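HTH-type transcriptional regulator AscG (Escherichia coli, PDB 3BRQ) represses transcription of the cryptic asc operon as a sequence-specific DNA-binding regulator of the LacI family. Local coordinates at residues Q20-V26 with R52-D58; M46-R52 with I267-D271; A80-R86 with P103-R109; S118-D122 with M258-I262. All blocks are in the same frame, centred on the assembly; numbering follows the deposited sequence.

Interaction 1: residues Q20-V26 with R52-D58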
loop_
_atom_site.group_PDB
_atom_site.type_symbol
_atom_site.label_atom_id
_atom_site.label_comp_id
_atom_site.label_asym_id
_atom_site.label_seq_id
_atom_site.Cartn_x
_atom_site.Cartn_y
_atom_site.Cartn_z
ATOM N N GLN B 20 9.466 26.555 6.963
ATOM C CA GLN B 20 10.300 25.791 6.052
ATOM C C GLN B 20 9.521 24.596 5.543
ATOM O O GLN B 20 8.743 23.987 6.290
ATOM C CB GLN B 20 11.539 25.284 6.760
ATOM C CG GLN B 20 12.633 26.296 6.883
ATOM C CD GLN B 20 13.839 25.706 7.563
ATOM O OE1 GLN B 20 13.733 24.693 8.270
ATOM N NE2 GLN B 20 14.999 26.318 7.347
ATOM N N THR B 21 9.722 24.272 4.273
ATOM C CA THR B 21 8.947 23.212 3.656
ATOM C C THR B 21 9.908 22.140 3.156
ATOM O O THR B 21 10.930 22.484 2.558
ATOM C CB THR B 21 8.106 23.814 2.521
ATOM O OG1 THR B 21 7.125 24.696 3.090
ATOM C CG2 THR B 21 7.404 22.744 1.710
ATOM N N LEU B 22 9.595 20.867 3.422
ATOM C CA LEU B 22 10.346 19.737 2.873
ATOM C C LEU B 22 9.602 19.140 1.681
ATOM O O LEU B 22 8.433 18.732 1.772
ATOM C CB LEU B 22 10.519 18.619 3.915
ATOM C CG LEU B 22 11.824 18.415 4.655
ATOM C CD1 LEU B 22 11.599 17.602 5.915
ATOM C CD2 LEU B 22 12.833 17.674 3.711
ATOM N N GLY B 23 10.290 19.078 0.559
ATOM C CA GLY B 23 9.704 18.560 -0.671
ATOM C C GLY B 23 10.066 17.116 -0.918
ATOM O O GLY B 23 11.262 16.717 -0.822
ATOM N N LEU B 24 9.069 16.316 -1.288
ATOM C CA LEU B 24 9.298 14.911 -1.636
ATOM C C LEU B 24 8.906 14.676 -3.091
ATOM O O LEU B 24 7.837 15.131 -3.517
ATOM C CB LEU B 24 8.445 13.991 -0.759
ATOM C CG LEU B 24 8.937 13.651 0.648
ATOM C CD1 LEU B 24 9.860 14.697 1.270
ATOM C CD2 LEU B 24 7.737 13.335 1.570
ATOM N N VAL B 25 9.758 13.968 -3.851
ATOM C CA VAL B 25 9.422 13.626 -5.261
ATOM C C VAL B 25 9.449 12.082 -5.315
ATOM O O VAL B 25 10.462 11.485 -4.963
ATOM C CB VAL B 25 10.472 14.167 -6.305
ATOM C CG1 VAL B 25 10.121 13.647 -7.725
ATOM C CG2 VAL B 25 10.423 15.646 -6.365
ATOM N N VAL B 26 8.360 11.451 -5.731
ATOM C CA VAL B 26 8.237 9.994 -5.764
ATOM C C VAL B 26 7.507 9.612 -7.058
ATOM O O VAL B 26 6.511 10.233 -7.438
ATOM C CB VAL B 26 7.495 9.426 -4.559
ATOM C CG1 VAL B 26 7.341 7.912 -4.652
ATOM C CG2 VAL B 26 8.216 9.808 -3.256
ATOM N N ARG B 52 8.129 21.549 10.311
ATOM C CA ARG B 52 8.174 21.764 8.864
ATOM C C ARG B 52 6.872 21.378 8.159
ATOM O O ARG B 52 6.208 20.434 8.555
ATOM C CB ARG B 52 9.329 20.958 8.223
ATOM C CG ARG B 52 10.685 21.636 8.264
ATOM C CD ARG B 52 11.231 21.770 9.692
ATOM N NE ARG B 52 12.395 22.649 9.754
ATOM C CZ ARG B 52 13.258 22.702 10.772
ATOM N NH1 ARG B 52 13.104 21.921 11.839
ATOM N NH2 ARG B 52 14.307 23.526 10.709
ATOM N N GLN B 53 6.565 22.073 7.067
ATOM C CA GLN B 53 5.500 21.659 6.145
ATOM C C GLN B 53 6.077 20.650 5.174
ATOM O O GLN B 53 7.233 20.733 4.763
ATOM C CB GLN B 53 4.961 22.836 5.344
ATOM C CG GLN B 53 4.246 23.898 6.178
ATOM C CD GLN B 53 3.068 23.301 6.984
ATOM O OE1 GLN B 53 2.358 22.411 6.495
ATOM N NE2 GLN B 53 2.889 23.765 8.226
ATOM N N LEU B 54 5.233 19.714 4.791
ATOM C CA LEU B 54 5.604 18.683 3.862
ATOM C C LEU B 54 4.824 18.905 2.565
ATOM O O LEU B 54 3.600 19.162 2.616
ATOM C CB LEU B 54 5.203 17.340 4.459
ATOM C CG LEU B 54 5.624 16.103 3.674
ATOM C CD1 LEU B 54 7.050 15.811 4.012
ATOM C CD2 LEU B 54 4.739 14.963 4.072
ATOM N N LEU B 55 5.525 18.793 1.435
ATOM C CA LEU B 55 4.914 18.803 0.092
ATOM C C LEU B 55 5.373 17.559 -0.678
ATOM O O LEU B 55 6.566 17.303 -0.741
ATOM C CB LEU B 55 5.352 20.044 -0.711
ATOM C CG LEU B 55 4.544 21.331 -0.447
ATOM C CD1 LEU B 55 5.003 22.462 -1.381
ATOM C CD2 LEU B 55 3.035 21.067 -0.588
ATOM N N LEU B 56 4.459 16.776 -1.233
ATOM C CA LEU B 56 4.895 15.650 -2.110
ATOM C C LEU B 56 4.446 15.946 -3.534
ATOM O O LEU B 56 3.276 16.147 -3.760
ATOM C CB LEU B 56 4.245 14.346 -1.658
ATOM C CG LEU B 56 4.267 13.125 -2.557
ATOM C CD1 LEU B 56 5.654 12.516 -2.596
ATOM C CD2 LEU B 56 3.287 12.094 -1.978
ATOM N N ALA B 57 5.376 15.913 -4.484
ATOM C CA ALA B 57 5.015 16.069 -5.879
ATOM C C ALA B 57 5.110 14.717 -6.605
ATOM O O ALA B 57 6.073 13.956 -6.431
ATOM C CB ALA B 57 5.934 17.163 -6.565
ATOM N N ASP B 58 4.095 14.418 -7.406
ATOM C CA ASP B 58 4.115 13.267 -8.280
ATOM C C ASP B 58 5.368 13.391 -9.209
ATOM O O ASP B 58 5.468 14.301 -10.000
ATOM C CB ASP B 58 2.857 13.303 -9.135
ATOM C CG ASP B 58 2.682 12.083 -10.006
ATOM O OD1 ASP B 58 3.485 11.126 -9.847
ATOM O OD2 ASP B 58 1.729 12.125 -10.848
HETATM O O HOH W 1 3.731 9.777 -7.407
#

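Interaction 2: residues M46-R52 with I267-D271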
loop_
_atom_site.group_PDB
_atom_site.type_symbol
_atom_site.label_atom_id
_atom_site.label_comp_id
_atom_site.label_asym_id
_atom_site.label_seq_id
_atom_site.Cartn_x
_atom_site.Cartn_y
_atom_site.Cartn_z
HETATM N N MSE B 46 7.966 12.940 10.737
HETATM C CA MSE B 46 9.200 13.598 11.139
HETATM C C MSE B 46 9.152 15.102 10.869
HETATM O O MSE B 46 9.541 15.911 11.718
HETATM C CB MSE B 46 10.391 12.988 10.405
HETATM C CG MSE B 46 11.194 11.980 11.203
HETATM SE SE MSE B 46 13.055 12.572 11.164
HETATM C CE MSE B 46 12.854 14.091 12.409
ATOM N N ALA B 47 8.680 15.482 9.680
ATOM C CA ALA B 47 8.472 16.879 9.344
ATOM C C ALA B 47 7.507 17.532 10.346
ATOM O O ALA B 47 7.783 18.624 10.849
ATOM C CB ALA B 47 7.928 17.020 7.913
ATOM N N GLU B 48 6.397 16.871 10.646
ATOM C CA GLU B 48 5.407 17.459 11.573
ATOM C C GLU B 48 6.073 17.759 12.924
ATOM O O GLU B 48 6.001 18.900 13.414
ATOM C CB GLU B 48 4.162 16.560 11.710
ATOM C CG GLU B 48 3.129 17.026 12.730
ATOM C CD GLU B 48 1.929 16.111 12.791
ATOM O OE1 GLU B 48 2.040 14.934 12.428
ATOM O OE2 GLU B 48 0.843 16.557 13.183
ATOM N N GLU B 49 6.786 16.774 13.482
ATOM C CA GLU B 49 7.389 16.944 14.804
ATOM C C GLU B 49 8.417 18.064 14.805
ATOM O O GLU B 49 8.556 18.775 15.802
ATOM C CB GLU B 49 8.034 15.650 15.313
ATOM C CG GLU B 49 7.043 14.474 15.548
ATOM C CD GLU B 49 7.729 13.241 16.150
ATOM O OE1 GLU B 49 8.353 13.406 17.235
ATOM O OE2 GLU B 49 7.660 12.118 15.560
ATOM N N LYS B 50 9.148 18.222 13.710
ATOM C CA LYS B 50 10.143 19.287 13.640
ATOM C C LYS B 50 9.634 20.655 13.139
ATOM O O LYS B 50 10.456 21.537 12.850
ATOM C CB LYS B 50 11.348 18.834 12.807
ATOM C CG LYS B 50 12.106 17.590 13.383
ATOM C CD LYS B 50 12.839 17.887 14.695
ATOM C CE LYS B 50 13.434 16.590 15.340
ATOM N NZ LYS B 50 13.506 16.680 16.860
ATOM N N GLY B 51 8.308 20.812 12.995
ATOM C CA GLY B 51 7.704 22.099 12.642
ATOM C C GLY B 51 7.868 22.525 11.200
ATOM O O GLY B 51 7.778 23.730 10.905
ATOM N N ARG B 52 8.129 21.549 10.311
ATOM C CA ARG B 52 8.174 21.764 8.864
ATOM C C ARG B 52 6.872 21.378 8.159
ATOM O O ARG B 52 6.208 20.434 8.555
ATOM C CB ARG B 52 9.329 20.958 8.223
ATOM C CG ARG B 52 10.685 21.636 8.264
ATOM C CD ARG B 52 11.231 21.770 9.692
ATOM N NE ARG B 52 12.395 22.649 9.754
ATOM C CZ ARG B 52 13.258 22.702 10.772
ATOM N NH1 ARG B 52 13.104 21.921 11.839
ATOM N NH2 ARG B 52 14.307 23.526 10.709
ATOM N N ILE B 267 16.550 18.005 7.431
ATOM C CA ILE B 267 16.222 19.011 8.430
ATOM C C ILE B 267 17.481 19.488 9.165
ATOM O O ILE B 267 17.632 20.678 9.416
ATOM C CB ILE B 267 15.183 18.477 9.453
ATOM C CG1 ILE B 267 13.837 18.251 8.754
ATOM C CG2 ILE B 267 15.031 19.446 10.651
ATOM C CD1 ILE B 267 12.822 17.439 9.617
ATOM N N PHE B 268 18.385 18.568 9.497
ATOM C CA PHE B 268 19.721 18.966 9.984
ATOM C C PHE B 268 20.349 20.050 9.088
ATOM O O PHE B 268 20.780 21.098 9.597
ATOM C CB PHE B 268 20.654 17.738 10.158
ATOM C CG PHE B 268 21.973 18.052 10.861
ATOM C CD1 PHE B 268 22.020 18.935 11.938
ATOM C CD2 PHE B 268 23.167 17.489 10.407
ATOM C CE1 PHE B 268 23.246 19.249 12.590
ATOM C CE2 PHE B 268 24.395 17.785 11.046
ATOM C CZ PHE B 268 24.421 18.663 12.146
HETATM N N MSE B 269 20.376 19.827 7.768
HETATM C CA MSE B 269 20.976 20.814 6.810
HETATM C C MSE B 269 20.317 22.208 6.918
HETATM O O MSE B 269 20.987 23.244 6.986
HETATM C CB MSE B 269 20.841 20.342 5.352
HETATM C CG MSE B 269 21.495 19.041 5.004
HETATM SE SE MSE B 269 23.246 18.910 5.738
HETATM C CE MSE B 269 23.202 16.961 6.025
ATOM N N LEU B 270 18.990 22.201 6.978
ATOM C CA LEU B 270 18.201 23.418 7.154
ATOM C C LEU B 270 18.494 24.140 8.458
ATOM O O LEU B 270 18.268 25.363 8.535
ATOM C CB LEU B 270 16.712 23.112 7.043
ATOM C CG LEU B 270 16.281 22.598 5.653
ATOM C CD1 LEU B 270 14.761 22.451 5.588
ATOM C CD2 LEU B 270 16.760 23.485 4.532
ATOM N N ASP B 271 18.993 23.409 9.466
ATOM C CA ASP B 271 19.408 24.003 10.764
ATOM C C ASP B 271 20.887 24.350 10.820
ATOM O O ASP B 271 21.407 24.711 11.866
ATOM C CB ASP B 271 19.102 23.055 11.931
ATOM C CG ASP B 271 17.605 22.945 12.233
ATOM O OD1 ASP B 271 16.819 23.835 11.809
ATOM O OD2 ASP B 271 17.213 21.950 12.891
#

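Interaction 3: residues A80-R86 with P103-R109. With SO4 (sulfate ion), chain F.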
loop_
_atom_site.group_PDB
_atom_site.type_symbol
_atom_site.label_atom_id
_atom_site.label_comp_id
_atom_site.label_asym_id
_atom_site.label_seq_id
_atom_site.Cartn_x
_atom_site.Cartn_y
_atom_site.Cartn_z
ATOM N N ALA B 80 14.308 22.125 1.126
ATOM C CA ALA B 80 15.082 20.902 0.924
ATOM C C ALA B 80 14.257 19.892 0.130
ATOM O O ALA B 80 13.008 19.861 0.247
ATOM C CB ALA B 80 15.432 20.286 2.261
ATOM N N ILE B 81 14.944 19.021 -0.625
ATOM C CA ILE B 81 14.219 18.002 -1.412
ATOM C C ILE B 81 14.702 16.579 -1.085
ATOM O O ILE B 81 15.911 16.331 -0.963
ATOM C CB ILE B 81 14.374 18.292 -2.928
ATOM C CG1 ILE B 81 13.958 19.738 -3.246
ATOM C CG2 ILE B 81 13.564 17.270 -3.830
ATOM C CD1 ILE B 81 12.427 19.861 -3.292
HETATM N N MSE B 82 13.774 15.645 -0.933
HETATM C CA MSE B 82 14.132 14.210 -0.945
HETATM C C MSE B 82 13.632 13.657 -2.263
HETATM O O MSE B 82 12.432 13.674 -2.505
HETATM C CB MSE B 82 13.463 13.428 0.190
HETATM C CG MSE B 82 13.860 11.887 0.161
HETATM SE SE MSE B 82 12.541 10.727 0.950
HETATM C CE MSE B 82 11.233 10.804 -0.548
ATOM N N ILE B 83 14.539 13.157 -3.119
ATOM C CA ILE B 83 14.077 12.520 -4.368
ATOM C C ILE B 83 14.113 10.983 -4.207
ATOM O O ILE B 83 15.109 10.434 -3.786
ATOM C CB ILE B 83 14.839 13.054 -5.617
ATOM C CG1 ILE B 83 14.583 12.218 -6.880
ATOM C CG2 ILE B 83 16.331 13.056 -5.413
ATOM C CD1 ILE B 83 13.193 12.493 -7.506
ATOM N N TYR B 84 12.988 10.307 -4.456
ATOM C CA TYR B 84 13.023 8.853 -4.608
ATOM C C TYR B 84 12.733 8.440 -6.090
ATOM O O TYR B 84 11.594 8.284 -6.476
ATOM C CB TYR B 84 12.094 8.228 -3.570
ATOM C CG TYR B 84 11.873 6.731 -3.658
ATOM C CD1 TYR B 84 12.702 5.902 -4.431
ATOM C CD2 TYR B 84 10.800 6.152 -2.964
ATOM C CE1 TYR B 84 12.456 4.537 -4.537
ATOM C CE2 TYR B 84 10.571 4.793 -3.024
ATOM C CZ TYR B 84 11.423 3.997 -3.799
ATOM O OH TYR B 84 11.153 2.655 -3.846
ATOM N N PRO B 85 13.787 8.334 -6.937
ATOM C CA PRO B 85 13.586 8.178 -8.351
ATOM C C PRO B 85 13.693 6.718 -8.824
ATOM O O PRO B 85 14.575 5.945 -8.353
ATOM C CB PRO B 85 14.763 8.998 -8.929
ATOM C CG PRO B 85 15.834 8.783 -7.989
ATOM C CD PRO B 85 15.212 8.462 -6.635
ATOM N N ARG B 86 12.821 6.331 -9.767
ATOM C CA ARG B 86 13.001 5.063 -10.440
ATOM C C ARG B 86 13.910 5.320 -11.630
ATOM O O ARG B 86 14.857 4.548 -11.838
ATOM C CB ARG B 86 11.673 4.448 -10.958
ATOM C CG ARG B 86 11.926 3.147 -11.755
ATOM C CD ARG B 86 10.753 2.244 -11.910
ATOM N NE ARG B 86 10.337 1.589 -10.651
ATOM C CZ ARG B 86 9.276 0.810 -10.606
ATOM N NH1 ARG B 86 8.632 0.614 -11.756
ATOM N NH2 ARG B 86 8.867 0.214 -9.461
ATOM N N PRO B 103 19.471 21.945 -0.084
ATOM C CA PRO B 103 19.815 20.584 0.260
ATOM C C PRO B 103 18.909 19.600 -0.504
ATOM O O PRO B 103 17.684 19.655 -0.343
ATOM C CB PRO B 103 19.487 20.522 1.757
ATOM C CG PRO B 103 19.570 21.929 2.190
ATOM C CD PRO B 103 18.935 22.660 1.085
ATOM N N ILE B 104 19.510 18.754 -1.335
ATOM C CA ILE B 104 18.779 17.701 -2.086
ATOM C C ILE B 104 19.371 16.349 -1.736
ATOM O O ILE B 104 20.595 16.156 -1.824
ATOM C CB ILE B 104 18.798 17.892 -3.629
ATOM C CG1 ILE B 104 18.193 19.241 -3.990
ATOM C CG2 ILE B 104 18.015 16.721 -4.359
ATOM C CD1 ILE B 104 18.397 19.643 -5.424
HETATM N N MSE B 105 18.534 15.422 -1.291
HETATM C CA MSE B 105 19.034 14.091 -0.996
HETATM C C MSE B 105 18.253 13.023 -1.748
HETATM O O MSE B 105 17.068 13.234 -2.033
HETATM C CB MSE B 105 19.001 13.851 0.521
HETATM C CG MSE B 105 20.191 14.611 1.199
HETATM SE SE MSE B 105 20.388 14.241 3.068
HETATM C CE MSE B 105 21.057 12.451 3.069
ATOM N N VAL B 106 18.894 11.876 -1.997
ATOM C CA VAL B 106 18.317 10.786 -2.791
ATOM C C VAL B 106 18.138 9.557 -1.901
ATOM O O VAL B 106 19.000 9.233 -1.100
ATOM C CB VAL B 106 19.189 10.455 -4.079
ATOM C CG1 VAL B 106 20.532 9.957 -3.681
ATOM C CG2 VAL B 106 18.510 9.399 -4.977
ATOM N N LEU B 107 16.959 8.944 -1.998
ATOM C CA LEU B 107 16.605 7.686 -1.354
ATOM C C LEU B 107 16.658 6.524 -2.371
ATOM O O LEU B 107 16.093 6.623 -3.481
ATOM C CB LEU B 107 15.158 7.809 -0.807
ATOM C CG LEU B 107 14.607 6.614 -0.003
ATOM C CD1 LEU B 107 15.350 6.519 1.373
ATOM C CD2 LEU B 107 13.103 6.793 0.238
ATOM N N ASN B 108 17.271 5.400 -1.971
ATOM C CA ASN B 108 17.201 4.131 -2.730
ATOM C C ASN B 108 18.197 4.056 -3.889
ATOM O O ASN B 108 18.114 3.129 -4.711
ATOM C CB ASN B 108 15.769 3.804 -3.234
ATOM C CG ASN B 108 15.556 2.280 -3.514
ATOM O OD1 ASN B 108 14.958 1.889 -4.527
ATOM N ND2 ASN B 108 16.047 1.439 -2.632
ATOM N N ARG B 109 19.112 5.025 -3.991
ATOM C CA ARG B 109 20.127 5.008 -5.062
ATOM C C ARG B 109 21.448 5.482 -4.436
ATOM O O ARG B 109 21.459 6.412 -3.615
ATOM C CB ARG B 109 19.739 5.926 -6.249
ATOM C CG ARG B 109 18.237 5.930 -6.677
ATOM C CD ARG B 109 17.771 4.647 -7.469
ATOM N NE ARG B 109 18.637 4.555 -8.628
ATOM C CZ ARG B 109 18.405 5.176 -9.787
ATOM N NH1 ARG B 109 17.244 5.803 -9.971
ATOM N NH2 ARG B 109 19.299 5.087 -10.800
HETATM S S SO4 F . 12.063 1.034 -7.334
HETATM O O1 SO4 F . 13.411 0.579 -7.226
HETATM O O2 SO4 F . 12.036 2.273 -8.156
HETATM O O3 SO4 F . 11.189 -0.028 -7.760
HETATM O O4 SO4 F . 11.602 1.263 -5.970
#

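Interaction 4: residues S118-D122 with M258-I262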
loop_
_atom_site.group_PDB
_atom_site.type_symbol
_atom_site.label_atom_id
_atom_site.label_comp_id
_atom_site.label_asym_id
_atom_site.label_seq_id
_atom_site.Cartn_x
_atom_site.Cartn_y
_atom_site.Cartn_z
ATOM N N SER B 118 23.148 10.480 -0.269
ATOM C CA SER B 118 22.260 9.298 -0.390
ATOM C C SER B 118 21.980 8.475 0.843
ATOM O O SER B 118 22.830 8.331 1.744
ATOM C CB SER B 118 22.591 8.381 -1.550
ATOM O OG SER B 118 23.963 8.209 -1.703
ATOM N N VAL B 119 20.734 8.022 0.923
ATOM C CA VAL B 119 20.374 7.027 1.899
ATOM C C VAL B 119 19.944 5.791 1.097
ATOM O O VAL B 119 18.935 5.808 0.372
ATOM C CB VAL B 119 19.302 7.540 2.901
ATOM C CG1 VAL B 119 18.868 6.431 3.816
ATOM C CG2 VAL B 119 19.885 8.667 3.761
ATOM N N TRP B 120 20.693 4.712 1.261
ATOM C CA TRP B 120 20.483 3.569 0.431
ATOM C C TRP B 120 20.620 2.225 1.162
ATOM O O TRP B 120 21.274 2.120 2.199
ATOM C CB TRP B 120 21.391 3.707 -0.790
ATOM C CG TRP B 120 22.572 2.849 -0.810
ATOM C CD1 TRP B 120 23.629 2.864 0.048
ATOM C CD2 TRP B 120 22.833 1.827 -1.758
ATOM N NE1 TRP B 120 24.539 1.895 -0.303
ATOM C CE2 TRP B 120 24.073 1.241 -1.412
ATOM C CE3 TRP B 120 22.141 1.355 -2.886
ATOM C CZ2 TRP B 120 24.645 0.193 -2.149
ATOM C CZ3 TRP B 120 22.710 0.328 -3.625
ATOM C CH2 TRP B 120 23.943 -0.245 -3.255
ATOM N N CYS B 121 19.951 1.218 0.616
ATOM C CA CYS B 121 19.945 -0.128 1.163
ATOM C C CYS B 121 20.546 -0.973 0.073
ATOM O O CYS B 121 20.252 -0.780 -1.106
ATOM C CB CYS B 121 18.517 -0.587 1.466
ATOM S SG CYS B 121 18.462 -2.306 2.008
ATOM N N ASP B 122 21.442 -1.861 0.440
ATOM C CA ASP B 122 22.135 -2.662 -0.564
ATOM C C ASP B 122 21.218 -3.837 -0.897
ATOM O O ASP B 122 21.369 -4.888 -0.337
ATOM C CB ASP B 122 23.489 -3.163 -0.034
ATOM C CG ASP B 122 24.350 -3.741 -1.131
ATOM O OD1 ASP B 122 23.814 -4.202 -2.166
ATOM O OD2 ASP B 122 25.586 -3.737 -0.957
HETATM N N MSE B 258 15.412 4.171 7.520
HETATM C CA MSE B 258 15.945 4.832 6.338
HETATM C C MSE B 258 15.339 6.226 6.157
HETATM O O MSE B 258 16.038 7.148 5.739
HETATM C CB MSE B 258 15.679 3.989 5.086
HETATM C CG MSE B 258 16.794 2.952 4.832
HETATM SE SE MSE B 258 16.243 1.734 3.457
HETATM C CE MSE B 258 16.839 2.804 2.025
ATOM N N ILE B 259 14.051 6.353 6.488
ATOM C CA ILE B 259 13.280 7.589 6.280
ATOM C C ILE B 259 13.660 8.637 7.310
ATOM O O ILE B 259 13.783 9.830 6.995
ATOM C CB ILE B 259 11.753 7.319 6.276
ATOM C CG1 ILE B 259 11.401 6.544 5.019
ATOM C CG2 ILE B 259 10.952 8.606 6.122
ATOM C CD1 ILE B 259 12.071 7.176 3.731
ATOM N N GLN B 260 13.867 8.167 8.534
ATOM C CA GLN B 260 14.261 9.015 9.638
ATOM C C GLN B 260 15.666 9.535 9.402
ATOM O O GLN B 260 15.956 10.698 9.716
ATOM C CB GLN B 260 14.194 8.250 10.940
ATOM C CG GLN B 260 12.768 7.941 11.406
ATOM C CD GLN B 260 12.757 7.061 12.649
ATOM O OE1 GLN B 260 13.804 6.591 13.090
ATOM N NE2 GLN B 260 11.560 6.828 13.221
ATOM N N GLU B 261 16.525 8.708 8.828
ATOM C CA GLU B 261 17.849 9.186 8.407
ATOM C C GLU B 261 17.813 10.289 7.359
ATOM O O GLU B 261 18.320 11.369 7.585
ATOM C CB GLU B 261 18.703 8.057 7.857
ATOM C CG GLU B 261 20.116 8.493 7.612
ATOM C CD GLU B 261 20.921 8.574 8.909
ATOM O OE1 GLU B 261 20.349 8.471 10.035
ATOM O OE2 GLU B 261 22.143 8.711 8.790
ATOM N N ILE B 262 17.277 10.001 6.172
ATOM C CA ILE B 262 17.213 11.027 5.118
ATOM C C ILE B 262 16.396 12.263 5.512
ATOM O O ILE B 262 16.798 13.384 5.252
ATOM C CB ILE B 262 16.691 10.406 3.767
ATOM C CG1 ILE B 262 17.148 11.284 2.571
ATOM C CG2 ILE B 262 15.175 10.159 3.833
ATOM C CD1 ILE B 262 16.908 10.582 1.240
#

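Interaction 1: residues Q20-V26 with R52-D58
Residues 52-58 run parallel to residues 20-26 as neighbouring strands, their axes 4.6 Å apart at closest approach and 21° apart in direction. Arg-52 comes first: its NE and NH2 both donate to OE1 of Gln-20, at 2.9 and 2.8 Å. Gln-53 N then donates to Gln-20 O (3.0 Å), and Gln-53 O accepts from Leu-22 N (2.7 Å). Leu-54 forms no backbone bond to this neighbour, but its CD1 packs 3.5 Å from CD2 of Leu-24. Leu-55 uses both backbone polar atoms: N donates to Leu-22 O (2.9 Å) and O accepts from Leu-24 N (2.7 Å). The CD1 of Leu-56 lies 3.7 Å from CB of Leu-24 and 3.8 Å from CG2 of Val-26. Ala-57 N donates to Leu-24 O (2.8 Å), while the bond from Val-26 N to Ala-57 O is weak at 3.5 Å. At Asp-58 the side chains diverge, and a water bridges OD1 of Asp-58 and O of Val-26, 2.8 Å from each. This OD1 also accepts from Lys-60 N. The two strands and helix 36-49 form a beta-alpha-beta unit. That helix covers Leu-24 and Leu-54, and helix 255-270 covers Leu-22 on the same face; helix 63-75 covers Val-25 and Ala-57. Strand 80-84 flanks strand 21-27, and beyond residues 55-57 an antiparallel strand of the second subunit continues the sheet.

Interaction 2: residues M46-R52 with I267-D271
A salt bridge joins residues that follow two helices far apart in sequence. NH2 of Arg-52 donates to OD1 of Asp-271 at 2.8 Å. The same NH2 also serves Gln-20, so one guanidinium group joins Gln-20 and Asp-271. NH1 of Arg-52 makes a weak hydrogen bond to O of Lys-50 (2.9 Å). The turn before Arg-52 is a Schellman motif closing helix 36-49. Gly-51, with positive phi, is its C-prime residue. Arg-52 N bonds to Ala-47 O (3.0 Å) and Gly-51 N to Glu-48 O (3.0 Å). Apolar packing lies to one side of the ion pair. CG2 of Ile-267 sits over one face of the guanidinium, 3.4 Å from NH1 of Arg-52. Its CD1 lies 3.8 Å from CB of Lys-50, 4.4 Å from CA of Ala-47 and 4.4 Å from CE of Met-46, a selenomethionine. Ile-267 has the largest area covered here. Helices 36-49 and 255-270 thus pack side by side on the same face of the five-stranded parallel sheet. The contact combines charge pairing at a partly exposed edge with one buried isoleucine, which fills the space between the two helices.

Interaction 3: residues A80-R86 with P103-R109
Two apolar layers line this strand pair, part of a beta-alpha-beta crossover in the parallel sheet of a periplasmic-binding-protein-like fold. Helix 90-98 makes the connection. On one face CG2 of Ile-83 lies 4.2 Å from CG2 of Ile-104 and 4.1 Å from CB of Val-106. CB of Ile-81 is 4.1 Å from CG1 of Ile-104. Helices 63-75 and 90-98 cover this side. The other face carries Met-82 and Met-105, both selenomethionines, under helix 255-270. Four backbone bonds join the strands: Ile-81 N to Pro-103 O, Met-105 N to Ile-81 O and Ile-83 N to Met-105 O, each 2.8 Å, then Leu-107 N to Ile-83 O at 3.0 Å. Past the strand ends the chemistry turns polar. NH1 of Arg-109 donates to O of Pro-85 (3.1 Å) and also to O of Leu-88. A sulfate ion, probably from the crystallisation liquor, lies past the C-terminal ends of the strands. As in LacI-family relatives, this is probably the effector cleft. Thr-153, Ser-151 and Gly-33 also bind the ion. Arg-86 gives it NE to O2 at 3.1 Å and NH2 to O3 at 2.9 Å, while Tyr-84 OH donates to sulfate O4 at 2.6 Å.

Interaction 4: residues S118-D122 with M258-I262
Val-119 and Met-258 account for most of the surface covered here, with Ile-262 next. Val-119 points at helix 255-270 and sets its two methyl groups against successive parts of it. CG1 of Val-119 touches O of Met-258 at 3.5 Å and lies 4.2 Å from CG of Met-258. CG2 of Val-119 meets CB of Ile-262 at 3.6 Å and CG of Glu-261 at 3.9 Å. Met-258 and Ile-262 are one helical turn apart, so the valine packs along a single side of the helix. Strand 118-119 is the outermost strand, within this chain, of the parallel sheet of a periplasmic-binding-protein-like alpha/beta subdomain, and helix 255-270 packs across one face of that sheet. Phe-281 adjoins both Val-119 and Met-258. The side chain of Met-258, a selenomethionine, extends along the chain past the strand. Its SE is 3.8 Å from CB of Cys-121, and its CE is 3.8 Å from N of Cys-121 and 3.9 Å from C of Trp-120.

Interactions 1, 3 and 4 share one parallel sheet. Interactions 1 and 3 meet through strands 21-27 and 80-84, where Gly-23 O lies 2.7 Å from Met-82 N. Interactions 3 and 4 meet through strands 104-107 and 118-119, where Val-106 O lies 2.9 Å from Val-119 N. Helix 255-270 serves both interactions 2 and 4, whose centres are about 16 Å apart. Interaction 2 shares Arg-52 with interaction 1, and CD1 of Leu-22 packs 3.7 Å from CG1 of Ile-267. Interaction 3 binds the sulfate; a bound sodium ion lies about 3 Å from the Arg-86 side chain.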